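Local coordinates for vitamin B12-binding protein (Vibrio cholerae O395, PDB 5YSC) that binds vitamin B12 in the periplasm and probably delivers it to BtuC, the membrane subunit of the BtuCD importer, at residues A[24-29]-A[91-96]; A[116-121]-A[132-137]; A[164-169]-A[221-226]; A[176-181]-A[259-264]. All blocks are in the same frame, centred on the assembly; numbering follows the deposited sequence.

Contact 1: residues A[24-29]-A[91-96]; sequences ISLAPH and RELAKL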
loop_
_atom_site.group_PDB
_atom_site.type_symbol
_atom_site.label_atom_id
_atom_site.label_comp_id
_atom_site.label_asym_id
_atom_site.label_seq_id
_atom_site.Cartn_x
_atom_site.Cartn_y
_atom_site.Cartn_z
ATOM N N ILE A 24 -5.267 -11.298 15.096
ATOM C CA ILE A 24 -3.885 -10.864 14.892
ATOM C C ILE A 24 -3.754 -10.365 13.468
ATOM O O ILE A 24 -4.247 -11.007 12.542
ATOM C CB ILE A 24 -2.900 -12.006 15.168
ATOM C CG1 ILE A 24 -2.875 -12.292 16.677
ATOM C CG2 ILE A 24 -1.484 -11.678 14.663
ATOM C CD1 ILE A 24 -1.915 -13.418 17.067
ATOM N N SER A 25 -3.097 -9.214 13.300
ATOM C CA SER A 25 -2.794 -8.636 11.992
ATOM C C SER A 25 -1.302 -8.740 11.730
ATOM O O SER A 25 -0.480 -8.359 12.580
ATOM C CB SER A 25 -3.206 -7.168 11.927
ATOM O OG SER A 25 -2.616 -6.565 10.804
ATOM N N LEU A 26 -0.965 -9.203 10.538
ATOM C CA LEU A 26 0.432 -9.375 10.156
ATOM C C LEU A 26 0.947 -8.283 9.214
ATOM O O LEU A 26 2.002 -8.468 8.606
ATOM C CB LEU A 26 0.628 -10.750 9.529
ATOM C CG LEU A 26 0.219 -11.946 10.400
ATOM C CD1 LEU A 26 0.475 -13.236 9.628
ATOM C CD2 LEU A 26 0.962 -11.987 11.735
ATOM N N ALA A 27 0.226 -7.161 9.059
ATOM C CA ALA A 27 0.702 -6.097 8.171
ATOM C C ALA A 27 0.115 -4.744 8.576
ATOM O O ALA A 27 -0.995 -4.690 9.106
ATOM C CB ALA A 27 0.360 -6.373 6.703
ATOM N N PRO A 28 0.837 -3.646 8.325
ATOM C CA PRO A 28 0.257 -2.314 8.588
ATOM C C PRO A 28 -1.060 -2.098 7.882
ATOM O O PRO A 28 -2.002 -1.572 8.492
ATOM C CB PRO A 28 1.336 -1.368 8.073
ATOM C CG PRO A 28 2.620 -2.113 8.239
ATOM C CD PRO A 28 2.237 -3.567 7.860
ATOM N N HIS A 29 -1.153 -2.454 6.603
ATOM C CA HIS A 29 -2.416 -2.246 5.902
ATOM C C HIS A 29 -3.499 -3.109 6.504
ATOM O O HIS A 29 -4.654 -2.685 6.613
ATOM C CB HIS A 29 -2.292 -2.540 4.409
ATOM C CG HIS A 29 -2.583 -3.979 4.055
ATOM N ND1 HIS A 29 -1.658 -4.990 4.207
ATOM C CD2 HIS A 29 -3.732 -4.571 3.651
ATOM C CE1 HIS A 29 -2.220 -6.141 3.894
ATOM N NE2 HIS A 29 -3.468 -5.911 3.536
ATOM N N ARG A 91 7.100 -19.295 4.227
ATOM C CA ARG A 91 7.248 -20.447 5.104
ATOM C C ARG A 91 6.465 -20.258 6.389
ATOM O O ARG A 91 5.815 -21.185 6.876
ATOM C CB ARG A 91 8.730 -20.681 5.418
ATOM C CG ARG A 91 8.968 -21.800 6.417
ATOM C CD ARG A 91 10.437 -22.061 6.633
ATOM N NE ARG A 91 10.665 -23.025 7.701
ATOM C CZ ARG A 91 10.652 -24.347 7.559
ATOM N NH1 ARG A 91 10.888 -25.125 8.612
ATOM N NH2 ARG A 91 10.389 -24.903 6.385
ATOM N N GLU A 92 6.528 -19.055 6.973
ATOM C CA GLU A 92 5.867 -18.860 8.253
ATOM C C GLU A 92 4.348 -18.868 8.107
ATOM O O GLU A 92 3.644 -19.367 9.001
ATOM C CB GLU A 92 6.384 -17.575 8.904
ATOM C CG GLU A 92 7.670 -17.763 9.671
ATOM C CD GLU A 92 8.865 -17.212 8.951
ATOM O OE1 GLU A 92 9.557 -16.302 9.508
ATOM O OE2 GLU A 92 9.111 -17.682 7.817
ATOM N N LEU A 93 3.811 -18.296 7.014
ATOM C CA LEU A 93 2.373 -18.391 6.761
ATOM C C LEU A 93 1.961 -19.830 6.554
ATOM O O LEU A 93 0.926 -20.270 7.067
ATOM C CB LEU A 93 1.976 -17.582 5.537
ATOM C CG LEU A 93 1.954 -16.079 5.575
ATOM C CD1 LEU A 93 1.357 -15.581 4.265
ATOM C CD2 LEU A 93 1.153 -15.608 6.768
ATOM N N ALA A 94 2.759 -20.586 5.792
ATOM C CA ALA A 94 2.439 -21.994 5.610
ATOM C C ALA A 94 2.424 -22.700 6.955
ATOM O O ALA A 94 1.518 -23.496 7.242
ATOM C CB ALA A 94 3.439 -22.658 4.648
ATOM N N LYS A 95 3.398 -22.392 7.816
ATOM C CA LYS A 95 3.406 -22.976 9.160
ATOM C C LYS A 95 2.110 -22.664 9.887
ATOM O O LYS A 95 1.491 -23.550 10.487
ATOM C CB LYS A 95 4.599 -22.463 9.970
ATOM C CG LYS A 95 5.657 -23.502 10.294
ATOM C CD LYS A 95 7.042 -23.081 9.850
ATOM C CE LYS A 95 7.683 -22.114 10.819
ATOM N NZ LYS A 95 8.810 -21.264 10.256
ATOM N N LEU A 96 1.683 -21.395 9.849
ATOM C CA LEU A 96 0.443 -21.014 10.521
ATOM C C LEU A 96 -0.748 -21.780 9.962
ATOM O O LEU A 96 -1.665 -22.157 10.714
ATOM C CB LEU A 96 0.227 -19.501 10.390
ATOM C CG LEU A 96 1.195 -18.657 11.208
ATOM C CD1 LEU A 96 0.943 -17.175 10.878
ATOM C CD2 LEU A 96 1.072 -18.923 12.698
#

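Contact 2: residues A[116-121]-A[132-137]; sequences DNIEAL and QKAAHD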
loop_
_atom_site.group_PDB
_atom_site.type_symbol
_atom_site.label_atom_id
_atom_site.label_comp_id
_atom_site.label_asym_id
_atom_site.label_seq_id
_atom_site.Cartn_x
_atom_site.Cartn_y
_atom_site.Cartn_z
ATOM N N ASP A 116 -13.168 -4.968 -1.049
ATOM C CA ASP A 116 -13.443 -6.399 -0.902
ATOM C C ASP A 116 -12.894 -6.915 0.423
ATOM O O ASP A 116 -13.547 -7.696 1.122
ATOM C CB ASP A 116 -12.818 -7.209 -2.055
ATOM C CG ASP A 116 -13.371 -6.878 -3.433
ATOM O OD1 ASP A 116 -14.484 -6.316 -3.580
ATOM O OD2 ASP A 116 -12.647 -7.224 -4.387
ATOM N N ASN A 117 -11.650 -6.544 0.741
ATOM C CA ASN A 117 -11.055 -6.903 2.030
ATOM C C ASN A 117 -11.922 -6.465 3.216
ATOM O O ASN A 117 -12.138 -7.230 4.156
ATOM C CB ASN A 117 -9.666 -6.261 2.171
ATOM C CG ASN A 117 -8.543 -7.132 1.685
ATOM O OD1 ASN A 117 -8.006 -7.961 2.445
ATOM N ND2 ASN A 117 -8.072 -6.855 0.496
ATOM N N ILE A 118 -12.358 -5.201 3.226
ATOM C CA ILE A 118 -13.130 -4.683 4.336
ATOM C C ILE A 118 -14.441 -5.442 4.459
ATOM O O ILE A 118 -14.841 -5.812 5.570
ATOM C CB ILE A 118 -13.373 -3.170 4.173
ATOM C CG1 ILE A 118 -12.034 -2.429 4.143
ATOM C CG2 ILE A 118 -14.264 -2.644 5.321
ATOM C CD1 ILE A 118 -12.125 -0.920 3.772
ATOM N N GLU A 119 -15.103 -5.709 3.320
ATOM C CA GLU A 119 -16.397 -6.384 3.354
ATOM C C GLU A 119 -16.240 -7.823 3.827
ATOM O O GLU A 119 -16.986 -8.282 4.694
ATOM C CB GLU A 119 -17.056 -6.309 1.979
ATOM C CG GLU A 119 -18.406 -7.016 1.897
ATOM C CD GLU A 119 -19.049 -6.805 0.548
ATOM O OE1 GLU A 119 -18.302 -6.628 -0.443
ATOM O OE2 GLU A 119 -20.297 -6.805 0.477
ATOM N N ALA A 120 -15.217 -8.513 3.342
ATOM C CA ALA A 120 -14.904 -9.842 3.866
ATOM C C ALA A 120 -14.627 -9.813 5.360
ATOM O O ALA A 120 -15.136 -10.643 6.121
ATOM C CB ALA A 120 -13.701 -10.431 3.122
ATOM N N LEU A 121 -13.784 -8.888 5.817
ATOM C CA LEU A 121 -13.433 -8.918 7.215
ATOM C C LEU A 121 -14.620 -8.588 8.103
ATOM O O LEU A 121 -14.656 -9.003 9.258
ATOM C CB LEU A 121 -12.266 -7.964 7.480
ATOM C CG LEU A 121 -10.899 -8.492 7.055
ATOM C CD1 LEU A 121 -9.851 -7.391 7.175
ATOM C CD2 LEU A 121 -10.481 -9.681 7.923
ATOM N N GLN A 132 -19.571 -3.137 6.615
ATOM C CA GLN A 132 -20.453 -2.964 5.475
ATOM C C GLN A 132 -20.462 -1.505 5.045
ATOM O O GLN A 132 -20.320 -1.185 3.858
ATOM C CB GLN A 132 -21.854 -3.450 5.869
ATOM C CG GLN A 132 -21.986 -4.960 5.828
ATOM C CD GLN A 132 -23.120 -5.496 6.730
ATOM O OE1 GLN A 132 -23.892 -4.725 7.313
ATOM N NE2 GLN A 132 -23.182 -6.816 6.878
ATOM N N LYS A 133 -20.586 -0.607 6.018
ATOM C CA LYS A 133 -20.639 0.820 5.712
ATOM C C LYS A 133 -19.301 1.320 5.180
ATOM O O LYS A 133 -19.249 2.073 4.197
ATOM C CB LYS A 133 -21.044 1.608 6.957
ATOM C CG LYS A 133 -21.070 3.101 6.712
ATOM C CD LYS A 133 -21.489 3.814 7.974
ATOM C CE LYS A 133 -21.180 5.283 7.901
ATOM N NZ LYS A 133 -21.983 5.881 6.822
ATOM N N ALA A 134 -18.205 0.917 5.823
ATOM C CA ALA A 134 -16.903 1.407 5.382
ATOM C C ALA A 134 -16.621 0.996 3.947
ATOM O O ALA A 134 -16.109 1.794 3.158
ATOM C CB ALA A 134 -15.814 0.905 6.325
ATOM N N ALA A 135 -16.940 -0.253 3.585
ATOM C CA ALA A 135 -16.722 -0.711 2.216
ATOM C C ALA A 135 -17.623 0.026 1.236
ATOM O O ALA A 135 -17.207 0.358 0.118
ATOM C CB ALA A 135 -16.959 -2.221 2.124
ATOM N N HIS A 136 -18.853 0.286 1.660
ATOM C CA HIS A 136 -19.782 1.006 0.814
ATOM C C HIS A 136 -19.222 2.385 0.532
ATOM O O HIS A 136 -19.177 2.818 -0.610
ATOM C CB HIS A 136 -21.152 1.125 1.475
ATOM C CG HIS A 136 -22.058 2.107 0.803
ATOM N ND1 HIS A 136 -22.892 1.758 -0.235
ATOM C CD2 HIS A 136 -22.246 3.430 1.009
ATOM C CE1 HIS A 136 -23.561 2.825 -0.636
ATOM N NE2 HIS A 136 -23.187 3.852 0.105
ATOM N N ASP A 137 -18.789 3.066 1.585
ATOM C CA ASP A 137 -18.276 4.426 1.433
ATOM C C ASP A 137 -17.028 4.429 0.562
ATOM O O ASP A 137 -16.866 5.292 -0.302
ATOM C CB ASP A 137 -17.976 5.036 2.804
ATOM C CG ASP A 137 -19.236 5.338 3.622
ATOM O OD1 ASP A 137 -20.321 5.440 3.029
ATOM O OD2 ASP A 137 -19.142 5.462 4.854
#

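Contact 3: residues A[164-169]-A[221-226]; sequences KPIITL and GHMWRA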
loop_
_atom_site.group_PDB
_atom_site.type_symbol
_atom_site.label_atom_id
_atom_site.label_comp_id
_atom_site.label_asym_id
_atom_site.label_seq_id
_atom_site.Cartn_x
_atom_site.Cartn_y
_atom_site.Cartn_z
ATOM N N LYS A 164 18.740 5.191 -1.761
ATOM C CA LYS A 164 19.891 4.287 -1.627
ATOM C C LYS A 164 19.473 2.946 -1.029
ATOM O O LYS A 164 19.115 2.890 0.164
ATOM C CB LYS A 164 20.986 4.888 -0.750
ATOM C CG LYS A 164 21.333 6.337 -1.030
ATOM C CD LYS A 164 22.181 6.915 0.099
ATOM C CE LYS A 164 22.289 8.424 0.008
ATOM N NZ LYS A 164 22.863 9.004 1.265
ATOM N N PRO A 165 19.480 1.844 -1.798
ATOM C CA PRO A 165 19.631 1.833 -3.250
ATOM C C PRO A 165 18.333 2.327 -3.850
ATOM O O PRO A 165 17.379 2.540 -3.099
ATOM C CB PRO A 165 19.901 0.364 -3.570
ATOM C CG PRO A 165 19.179 -0.376 -2.482
ATOM C CD PRO A 165 19.284 0.487 -1.256
ATOM N N ILE A 166 18.288 2.525 -5.159
ATOM C CA ILE A 166 17.039 2.876 -5.829
ATOM C C ILE A 166 16.246 1.592 -6.037
ATOM O O ILE A 166 16.615 0.757 -6.863
ATOM C CB ILE A 166 17.289 3.587 -7.162
ATOM C CG1 ILE A 166 18.248 4.783 -6.969
ATOM C CG2 ILE A 166 15.997 4.082 -7.722
ATOM C CD1 ILE A 166 18.801 5.342 -8.287
ATOM N N ILE A 167 15.157 1.433 -5.280
ATOM C CA ILE A 167 14.175 0.374 -5.497
ATOM C C ILE A 167 12.908 1.011 -6.037
ATOM O O ILE A 167 12.491 2.079 -5.574
ATOM C CB ILE A 167 13.860 -0.399 -4.198
ATOM C CG1 ILE A 167 15.130 -0.866 -3.505
ATOM C CG2 ILE A 167 12.958 -1.574 -4.482
ATOM C CD1 ILE A 167 15.931 -1.798 -4.308
ATOM N N THR A 168 12.305 0.357 -7.014
ATOM C CA THR A 168 11.080 0.842 -7.624
ATOM C C THR A 168 10.129 -0.345 -7.713
ATOM O O THR A 168 10.343 -1.396 -7.095
ATOM C CB THR A 168 11.372 1.510 -8.986
ATOM O OG1 THR A 168 10.195 2.182 -9.471
ATOM C CG2 THR A 168 11.800 0.494 -10.054
ATOM N N LEU A 169 9.057 -0.167 -8.463
ATOM C CA LEU A 169 7.997 -1.142 -8.603
ATOM C C LEU A 169 7.888 -1.554 -10.059
ATOM O O LEU A 169 8.352 -0.841 -10.957
ATOM C CB LEU A 169 6.650 -0.590 -8.121
ATOM C CG LEU A 169 5.832 0.377 -8.992
ATOM C CD1 LEU A 169 4.518 0.717 -8.283
ATOM C CD2 LEU A 169 6.605 1.639 -9.306
ATOM N N GLY A 221 16.879 17.545 -0.008
ATOM C CA GLY A 221 17.417 17.803 -1.336
ATOM C C GLY A 221 17.459 16.508 -2.113
ATOM O O GLY A 221 18.233 15.609 -1.776
ATOM N N HIS A 222 16.617 16.381 -3.132
ATOM C CA HIS A 222 16.481 15.073 -3.746
ATOM C C HIS A 222 17.607 14.834 -4.749
ATOM O O HIS A 222 18.253 15.765 -5.254
ATOM C CB HIS A 222 15.112 14.897 -4.408
ATOM C CG HIS A 222 14.891 15.771 -5.597
ATOM N ND1 HIS A 222 15.398 15.474 -6.842
ATOM C CD2 HIS A 222 14.183 16.914 -5.740
ATOM C CE1 HIS A 222 15.026 16.408 -7.698
ATOM N NE2 HIS A 222 14.285 17.293 -7.055
ATOM N N MET A 223 17.844 13.556 -5.019
ATOM C CA MET A 223 19.040 13.160 -5.740
ATOM C C MET A 223 19.015 13.575 -7.203
ATOM O O MET A 223 20.065 13.518 -7.860
ATOM C CB MET A 223 19.219 11.648 -5.650
ATOM C CG MET A 223 18.051 10.869 -6.259
ATOM S SD MET A 223 18.209 9.068 -6.128
ATOM C CE MET A 223 19.669 8.829 -7.149
ATOM N N TRP A 224 17.866 13.994 -7.728
ATOM C CA TRP A 224 17.753 14.248 -9.160
ATOM C C TRP A 224 18.018 15.707 -9.515
ATOM O O TRP A 224 18.045 16.037 -10.704
ATOM C CB TRP A 224 16.372 13.796 -9.668
ATOM C CG TRP A 224 16.100 12.349 -9.322
ATOM C CD1 TRP A 224 15.238 11.874 -8.367
ATOM C CD2 TRP A 224 16.741 11.192 -9.891
ATOM N NE1 TRP A 224 15.293 10.498 -8.321
ATOM C CE2 TRP A 224 16.214 10.057 -9.234
ATOM C CE3 TRP A 224 17.705 11.007 -10.879
ATOM C CZ2 TRP A 224 16.598 8.763 -9.560
ATOM C CZ3 TRP A 224 18.093 9.702 -11.196
ATOM C CH2 TRP A 224 17.541 8.607 -10.531
ATOM N N ARG A 225 18.240 16.573 -8.518
ATOM C CA ARG A 225 18.622 17.955 -8.808
ATOM C C ARG A 225 19.947 18.006 -9.556
ATOM O O ARG A 225 20.102 18.760 -10.524
ATOM C CB ARG A 225 18.726 18.745 -7.512
ATOM C CG ARG A 225 17.429 18.872 -6.750
ATOM C CD ARG A 225 17.679 19.378 -5.353
ATOM N NE ARG A 225 18.717 18.583 -4.706
ATOM C CZ ARG A 225 19.693 19.073 -3.945
ATOM N NH1 ARG A 225 19.779 20.386 -3.723
ATOM N NH2 ARG A 225 20.593 18.255 -3.406
ATOM N N ALA A 226 20.914 17.214 -9.106
ATOM C CA ALA A 226 22.185 17.087 -9.817
ATOM C C ALA A 226 22.017 16.725 -11.296
ATOM O O ALA A 226 22.946 16.947 -12.085
ATOM C CB ALA A 226 23.058 16.045 -9.115
#

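Contact 4: residues A[176-181]-A[259-264]; sequences SEVFSL and EQVCTY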
loop_
_atom_site.group_PDB
_atom_site.type_symbol
_atom_site.label_atom_id
_atom_site.label_comp_id
_atom_site.label_asym_id
_atom_site.label_seq_id
_atom_site.Cartn_x
_atom_site.Cartn_y
_atom_site.Cartn_z
ATOM N N SER A 176 1.145 -0.060 -8.129
ATOM C CA SER A 176 1.006 0.273 -9.552
ATOM C C SER A 176 -0.403 0.743 -9.914
ATOM O O SER A 176 -0.577 1.718 -10.662
ATOM C CB SER A 176 1.385 -0.942 -10.417
ATOM O OG SER A 176 2.771 -1.199 -10.314
ATOM N N GLU A 177 -1.418 0.061 -9.400
ATOM C CA GLU A 177 -2.807 0.333 -9.732
ATOM C C GLU A 177 -3.258 1.734 -9.313
ATOM O O GLU A 177 -4.176 2.300 -9.907
ATOM C CB GLU A 177 -3.649 -0.722 -9.038
ATOM C CG GLU A 177 -4.957 -0.941 -9.613
ATOM C CD GLU A 177 -4.912 -2.008 -10.638
ATOM O OE1 GLU A 177 -3.953 -1.985 -11.438
ATOM O OE2 GLU A 177 -5.802 -2.881 -10.611
ATOM N N VAL A 178 -2.673 2.294 -8.263
ATOM C CA VAL A 178 -3.018 3.665 -7.892
ATOM C C VAL A 178 -2.707 4.617 -9.041
ATOM O O VAL A 178 -3.524 5.479 -9.403
ATOM C CB VAL A 178 -2.252 4.078 -6.626
ATOM C CG1 VAL A 178 -2.475 5.537 -6.355
ATOM C CG2 VAL A 178 -2.696 3.193 -5.437
ATOM N N PHE A 179 -1.482 4.511 -9.584
ATOM C CA PHE A 179 -1.049 5.358 -10.687
ATOM C C PHE A 179 -1.891 5.105 -11.934
ATOM O O PHE A 179 -2.293 6.048 -12.621
ATOM C CB PHE A 179 0.439 5.119 -10.961
ATOM C CG PHE A 179 1.324 5.459 -9.809
ATOM C CD1 PHE A 179 1.777 6.766 -9.631
ATOM C CD2 PHE A 179 1.683 4.498 -8.873
ATOM C CE1 PHE A 179 2.590 7.106 -8.562
ATOM C CE2 PHE A 179 2.503 4.834 -7.814
ATOM C CZ PHE A 179 2.940 6.168 -7.648
ATOM N N SER A 180 -2.221 3.842 -12.209
ATOM C CA SER A 180 -2.913 3.512 -13.462
ATOM C C SER A 180 -4.301 4.132 -13.543
ATOM O O SER A 180 -4.759 4.460 -14.641
ATOM C CB SER A 180 -3.014 1.986 -13.634
ATOM O OG SER A 180 -1.737 1.410 -13.590
ATOM N N LEU A 181 -4.998 4.291 -12.411
ATOM C CA LEU A 181 -6.296 4.953 -12.429
ATOM C C LEU A 181 -6.204 6.323 -13.115
ATOM O O LEU A 181 -7.129 6.725 -13.837
ATOM C CB LEU A 181 -6.818 5.085 -10.998
ATOM C CG LEU A 181 -8.224 5.620 -10.763
ATOM C CD1 LEU A 181 -8.773 5.141 -9.428
ATOM C CD2 LEU A 181 -8.284 7.149 -10.829
ATOM N N GLU A 259 -6.070 10.651 -4.729
ATOM C CA GLU A 259 -6.189 12.095 -4.947
ATOM C C GLU A 259 -4.812 12.740 -5.159
ATOM O O GLU A 259 -4.635 13.595 -6.045
ATOM C CB GLU A 259 -6.960 12.705 -3.754
ATOM C CG GLU A 259 -7.881 13.800 -4.083
ATOM C CD GLU A 259 -8.714 14.231 -2.885
ATOM O OE1 GLU A 259 -9.629 13.466 -2.471
ATOM O OE2 GLU A 259 -8.455 15.355 -2.381
ATOM N N GLN A 260 -3.827 12.389 -4.330
ATOM C CA GLN A 260 -2.519 13.047 -4.401
ATOM C C GLN A 260 -1.843 12.735 -5.726
ATOM O O GLN A 260 -1.357 13.633 -6.425
ATOM C CB GLN A 260 -1.634 12.595 -3.225
ATOM C CG GLN A 260 -0.299 13.324 -3.143
ATOM C CD GLN A 260 0.559 12.875 -2.001
ATOM O OE1 GLN A 260 0.732 11.684 -1.750
ATOM N NE2 GLN A 260 1.126 13.843 -1.300
ATOM N N VAL A 261 -1.800 11.444 -6.071
ATOM C CA VAL A 261 -1.184 11.008 -7.315
ATOM C C VAL A 261 -1.877 11.633 -8.510
ATOM O O VAL A 261 -1.222 12.194 -9.401
ATOM C CB VAL A 261 -1.204 9.466 -7.415
ATOM C CG1 VAL A 261 -0.888 8.990 -8.856
ATOM C CG2 VAL A 261 -0.205 8.952 -6.445
ATOM N N CYS A 262 -3.209 11.533 -8.535
ATOM C CA CYS A 262 -4.011 12.011 -9.657
ATOM C C CYS A 262 -3.917 13.521 -9.819
ATOM O O CYS A 262 -3.881 14.036 -10.949
ATOM C CB CYS A 262 -5.451 11.605 -9.451
ATOM S SG CYS A 262 -5.926 9.964 -9.968
ATOM N N THR A 263 -3.883 14.251 -8.712
ATOM C CA THR A 263 -3.702 15.699 -8.814
ATOM C C THR A 263 -2.353 16.042 -9.438
ATOM O O THR A 263 -2.266 16.899 -10.318
ATOM C CB THR A 263 -3.844 16.351 -7.437
ATOM O OG1 THR A 263 -5.190 16.210 -6.973
ATOM C CG2 THR A 263 -3.439 17.871 -7.498
ATOM N N TYR A 264 -1.284 15.366 -9.007
ATOM C CA TYR A 264 0.038 15.598 -9.577
ATOM C C TYR A 264 0.122 15.195 -11.049
ATOM O O TYR A 264 0.732 15.907 -11.858
ATOM C CB TYR A 264 1.096 14.842 -8.773
ATOM C CG TYR A 264 1.575 15.565 -7.523
ATOM C CD1 TYR A 264 1.985 16.900 -7.588
ATOM C CD2 TYR A 264 1.670 14.916 -6.286
ATOM C CE1 TYR A 264 2.437 17.578 -6.475
ATOM C CE2 TYR A 264 2.125 15.604 -5.158
ATOM C CZ TYR A 264 2.509 16.926 -5.265
ATOM O OH TYR A 264 2.949 17.630 -4.177
#

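Contact 1: residues A[24-29]-A[91-96]
Leu26 meets Leu93 and Leu96 through a single methyl, CD1, which comes up against one branch of each helical leucine. The two approaches differ. Toward Leu93 the two side chains run by each other head to tail, and Leu26 CD1 lies 3.8 Å from Leu93 CD2. Toward Leu96 they reach out tip to tip, a little more loosely, with Leu26 CD1 4.2 Å from Leu96 CD1. In Leu26 the first torsion sets CG anti to the carbonyl carbon (chi1 -57°), and with chi2 at 180° CD1 is carried straight out from the backbone toward the helix. The CB of Leu93 points neither at nor away from 24-29, and its end comes nearer; Leu96, three residues further on, has its CB pointing toward 24-29.

The strand 23-25 is an inner strand of the four-stranded parallel sheet of the N-terminal lobe, and helix 90-98 packs on that sheet in the alternating beta-alpha manner of class III periplasmic binding proteins. Strand 80-83 fills in beside the leucines: Ile81 touches both Leu26 and Leu96, and Ala83 touches Leu93. All three leucines are buried. The backbones stay well apart, with Leu26 CA 9.8 Å from Leu93 CA, which leaves the side-chain ends to make the join. Just past Leu26 the chain turns into helix 28-36, with Ala27 at its N-cap position. Ser25 OG accepts a weak bond from Ala27 N at 3.4 Å across this turn, and the backbone N of His29 donates a hydrogen bond to the bound cyanocobalamin.

Contact 2: residues A[116-121]-A[132-137]
Ile118 and Glu119 face Ala134 and Ala135 across two helices that run nearly antiparallel, at 166° between their directions, with the axes of these short segments 8.2 Å apart at closest approach.

The apolar part of the contact rests on one branch of Ile118. Its CG2 is anti to the backbone N (chi1 -61° for CG1), which directs this methyl at the facing helix. There it finds Ala134 CB at 4.0 Å and, on the next residue, Ala135 CB at 4.2 Å. Beside it, Glu119 CB packs against Ala135 CB at 4.1 Å, so the glutamate takes part through the root of its chain. The small alanines let the backbones come close: Ile118 CA lies 5.8 Å from Ala135 CA.

The charged groups work beside the methyls. Beyond CB the Glu119 chain is extended, and its OE1 forms a salt bridge with Arg139, a residue further along helix 128-148 that also pairs with Asp116. Within 132-137, Lys133 NZ makes a long, weak salt bridge of 3.5 Å to Asp137 OD2, one helical turn on.

Ile33 of helix 28-36 and Pro252 cover more of Ile118. Helices 112-122 and 128-148 thus form an antiparallel hairpin, the second being the long helix that connects the two lobes in this family. The small alanine methyls are consistent with the close spacing of the helices, while Arg139, with two carboxylates of helix 112-122, adds an ionic tie between them.

Contact 3: residues A[164-169]-A[221-226]
Ile166 reaches Met223 and Trp224 with the end of its longer branch. From the backbone, CB already points toward 221-226. There the side chain forks: CG2 lies anti to the backbone N, while CG1 lies anti to the carbonyl carbon (chi1 -52°), and the nearly straight second torsion (chi2 167°) extends the latter branch to CD1. This methyl does the touching. It meets Met223 CE at 3.8 Å, the two side chains crossing obliquely, and Trp224 CH2 at 4.2 Å, the isoleucine and tryptophan coming at each other from facing sides.

The two partners are arranged against each other as well. Met223 CG sits 3.4 Å above one face of the Trp224 ring, toward its rim, and the bend at chi3 (-64°) swings CE round to Ile166. The pair sits in a type I turn from His222 to Arg225, which side-chain bonds brace: Trp224 N donates to His222 ND1 at 3.0 Å, and Arg225 NE donates to His222 O at 2.9 Å, in the carbonyl plane and on a lone pair. Trp224 NE1 is hydrogen-bonded to Gln160 OE1, which satisfies the indole N-H of this buried residue.

Ile200 of helix 200-206 touches both Ile166 and Met223, and Phe158 of strand 155-159 touches Ile166. Strand 166-167 pairs with 197-198 in a small antiparallel sheet beside the main parallel one. The contact therefore packs this two-stranded addition against the loop after helix 215-220, within the C-terminal lobe of the BtuF fold.

Contact 4: residues A[176-181]-A[259-264]
Val261 and Phe179 are brought together by their first torsions. In Val261, CG1 is anti to the backbone N (chi1 166°) and CG2 anti to the carbonyl carbon, which presents both methyls to helix 176-181. In Phe179, CG is anti to the carbonyl carbon (chi1 -62°), and this brings the end of the ring nearer the valine than the CB direction alone would.

The ring and the valine side chain cross at about a right angle. Phe179 CD1 lies 3.6 Å from Val261 CG1, and Phe179 CE1 lies 4.0 Å from Val261 CG2, so neighbouring ring carbons are in touch with both branches. The valine's second methyl has a further neighbour in Val178, whose CG1 is 4.1 Å from Val261 CG2. Further along, Leu181 CD2 comes within 3.8 Å of Cys262 SG, the sulfur that is joined by a disulfide to Cys182, the residue next to Leu181.

The short helical segments cross at -44°, their axes 9.0 Å apart at closest approach. Helix 254-267 is the last of the chain, and helix 176-181 leads into an edge strand of the C-terminal lobe's parallel sheet. Leu247 touches Val178 and Phe179, and Tyr157 of that sheet stacks with the Phe179 ring. On the side of helix 254-267 turned from the contact, Thr263 OG1 and Thr263 N both donate to Glu259 O, reaching it from opposite faces of its carbonyl plane.

The interface is apolar, made of aliphatic and aromatic carbon with the Cys262 sulfur at one end, where the disulfide ties the C-terminal helix covalently to the chain at Cys182.

In the fold
Contacts 1, 3 and 4 are buried, whereas contact 2 is partly open, and there Arg139 ties two carboxylates beside the apolar join. Contacts 1 and 3 belong to different lobes: the first packs a helix against the N-terminal parallel sheet, the other a turn against a small antiparallel strand pair. Contacts 2 and 4 both join helices, one nearly antiparallel and spaced by alanines, the other crossed at an oblique angle, with a disulfide at one end. Contacts 3 and 4 touch each other, Leu169 CD1 lying 3.3 Å from Ser176 OG. Contacts 1 and 4 lie on opposite sides of the chain's centre, and only contact 1 includes residues of the cyanocobalamin pocket.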